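Local coordinates for tail spike protein gp49 (Pseudomonas phage LKA1, PDB 4RU4), which cleaves, as a lyase, the O-specific polysaccharide of Pseudomonas, probably clearing host surface glycan so that the phage can enter the cell, at the interface of chains A and B. Sequence-based numbering; all coordinates share one arbitrary frame. Chains: chain A/B, tail spike protein gp49.

The interface of chains A and B. Residues chain A 344, 346, 362, 390; chain B 310, 312, 314, 337, 359.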
loop_
_atom_site.group_PDB
_atom_site.type_symbol
_atom_site.label_atom_id
_atom_site.label_comp_id
_atom_site.label_asym_id
_atom_site.label_seq_id
_atom_site.Cartn_x
_atom_site.Cartn_y
_atom_site.Cartn_z
ATOM N N THR A 344 7.958 8.215 2.214
ATOM C CA THR A 344 9.417 8.273 2.145
ATOM C C THR A 344 9.884 8.998 3.407
ATOM O O THR A 344 9.538 10.153 3.625
ATOM C CB THR A 344 9.864 9.070 0.898
ATOM O OG1 THR A 344 9.367 8.407 -0.279
ATOM C CG2 THR A 344 11.401 9.128 0.812
ATOM N N TYR A 346 13.136 10.119 5.419
ATOM C CA TYR A 346 14.565 10.334 5.637
ATOM C C TYR A 346 14.829 10.627 7.114
ATOM O O TYR A 346 14.251 11.565 7.671
ATOM C CB TYR A 346 15.076 11.486 4.786
ATOM C CG TYR A 346 14.933 11.279 3.290
ATOM C CD1 TYR A 346 15.862 10.510 2.565
ATOM C CD2 TYR A 346 13.887 11.888 2.592
ATOM C CE1 TYR A 346 15.736 10.329 1.168
ATOM C CE2 TYR A 346 13.758 11.741 1.223
ATOM C CZ TYR A 346 14.679 10.958 0.508
ATOM O OH TYR A 346 14.513 10.845 -0.860
ATOM N N THR A 362 9.717 3.765 2.567
ATOM C CA THR A 362 11.168 3.724 2.342
ATOM C C THR A 362 11.756 4.535 3.495
ATOM O O THR A 362 11.369 5.696 3.704
ATOM C CB THR A 362 11.530 4.362 0.959
ATOM O OG1 THR A 362 10.754 3.729 -0.063
ATOM C CG2 THR A 362 13.003 4.155 0.605
ATOM N N TYR A 390 17.200 1.476 4.482
ATOM C CA TYR A 390 18.553 1.861 4.093
ATOM C C TYR A 390 19.303 2.424 5.302
ATOM O O TYR A 390 18.800 3.327 5.951
ATOM C CB TYR A 390 18.523 2.996 3.037
ATOM C CG TYR A 390 17.941 2.677 1.670
ATOM C CD1 TYR A 390 18.459 1.658 0.876
ATOM C CD2 TYR A 390 16.898 3.439 1.148
ATOM C CE1 TYR A 390 17.920 1.387 -0.379
ATOM C CE2 TYR A 390 16.366 3.180 -0.097
ATOM C CZ TYR A 390 16.880 2.159 -0.855
ATOM O OH TYR A 390 16.336 1.908 -2.088
ATOM N N ASN B 310 13.264 9.709 -5.955
ATOM C CA ASN B 310 12.143 9.871 -5.007
ATOM C C ASN B 310 10.920 10.431 -5.699
ATOM O O ASN B 310 10.196 11.252 -5.144
ATOM C CB ASN B 310 12.502 10.713 -3.760
ATOM C CG ASN B 310 11.434 10.608 -2.646
ATOM O OD1 ASN B 310 10.851 9.543 -2.425
ATOM N ND2 ASN B 310 11.132 11.735 -1.995
ATOM N N ARG B 312 7.298 9.387 -6.995
ATOM C CA ARG B 312 6.390 8.327 -6.596
ATOM C C ARG B 312 5.071 8.436 -7.364
ATOM O O ARG B 312 4.409 9.463 -7.300
ATOM C CB ARG B 312 6.149 8.418 -5.082
ATOM C CG ARG B 312 7.438 8.546 -4.294
ATOM C CD ARG B 312 8.208 7.201 -4.311
ATOM N NE ARG B 312 9.448 7.314 -3.544
ATOM C CZ ARG B 312 10.293 6.299 -3.341
ATOM N NH1 ARG B 312 10.039 5.099 -3.855
ATOM N NH2 ARG B 312 11.388 6.485 -2.614
ATOM N N ARG B 314 1.317 7.105 -7.547
ATOM C CA ARG B 314 0.433 6.428 -6.605
ATOM C C ARG B 314 -1.011 6.558 -7.017
ATOM O O ARG B 314 -1.426 7.630 -7.474
ATOM C CB ARG B 314 0.591 7.044 -5.218
ATOM C CG ARG B 314 2.005 6.854 -4.636
ATOM C CD ARG B 314 2.097 7.299 -3.190
ATOM N NE ARG B 314 3.364 6.877 -2.598
ATOM C CZ ARG B 314 4.277 7.703 -2.107
ATOM N NH1 ARG B 314 4.076 9.008 -2.127
ATOM N NH2 ARG B 314 5.393 7.210 -1.588
ATOM N N ASP B 337 15.524 4.953 -6.861
ATOM C CA ASP B 337 14.701 5.134 -5.669
ATOM C C ASP B 337 13.371 5.751 -6.089
ATOM O O ASP B 337 12.948 6.778 -5.571
ATOM C CB ASP B 337 15.403 6.027 -4.617
ATOM C CG ASP B 337 14.676 6.043 -3.273
ATOM O OD1 ASP B 337 13.909 5.096 -2.984
ATOM O OD2 ASP B 337 14.871 7.006 -2.496
ATOM N N ARG B 359 4.578 -1.712 -5.982
ATOM C CA ARG B 359 3.981 -2.196 -4.735
ATOM C C ARG B 359 2.467 -2.181 -4.825
ATOM O O ARG B 359 1.876 -1.121 -5.064
ATOM C CB ARG B 359 4.375 -1.310 -3.558
ATOM C CG ARG B 359 5.884 -1.105 -3.405
ATOM C CD ARG B 359 6.172 -0.136 -2.255
ATOM N NE ARG B 359 7.556 -0.244 -1.794
ATOM C CZ ARG B 359 8.503 0.676 -1.965
ATOM N NH1 ARG B 359 8.237 1.830 -2.574
ATOM N NH2 ARG B 359 9.731 0.450 -1.500
HETATM O O HOH W 1 11.497 2.825 -2.392
HETATM O O HOH W 2 14.038 2.418 -3.200
HETATM O O HOH W 3 6.541 9.195 -0.547
#
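The methyl CG2 of A:Thr344 packs against the side-chain amide of B:Asn310, 3.8 Å from its carbon CG, the two side chains approaching from opposite directions. Next to it the phenol OH of A:Tyr346 points at CB of B:Asn310, with ring and amide planes 83° apart. The methyl CG2 of A:Thr362 faces the carboxylate of B:Asp337 as the two side chains pass in opposite senses. With CG2 of A:Thr344 anti to the backbone N, its hydroxyl OG1 (chi1 -61°) is left to donate to the amide oxygen OD1 of B:Asn310 at 2.8 Å, in the carbonyl plane on a lone pair. That oxygen is gripped further from within chain B: NE and NH2 of B:Arg312 reach it side-on, nearly in the guanidinium plane, NE at 2.9 Å. A bend at chi2 (-72°) brings this guanidinium across the two threonines. Its NH2 also makes a salt bridge to OD1 of B:Asp337 at 2.9 Å, meeting the carboxylate from above its plane, which helps fix the group's rotation. Waters complete the rim. Water 1 lies 2.6 Å from OG1 of A:Thr362 and joins it to B:Arg312 NH1 and B:Arg359 NH2. Water 2, bonded to water 1, lies 2.7 Å from OD1 of B:Asp337 and links that oxygen to the phenol OH of A:Tyr390. Water 3 bridges A:Thr344 OG1, at 2.9 Å, to the B:Arg314 guanidinium, whose face rests on CB of B:Arg312. This largely polar, hydrated patch joins neighbouring pectin-lyase-like beta-helices and probably helps hold the tailspike trimer in register.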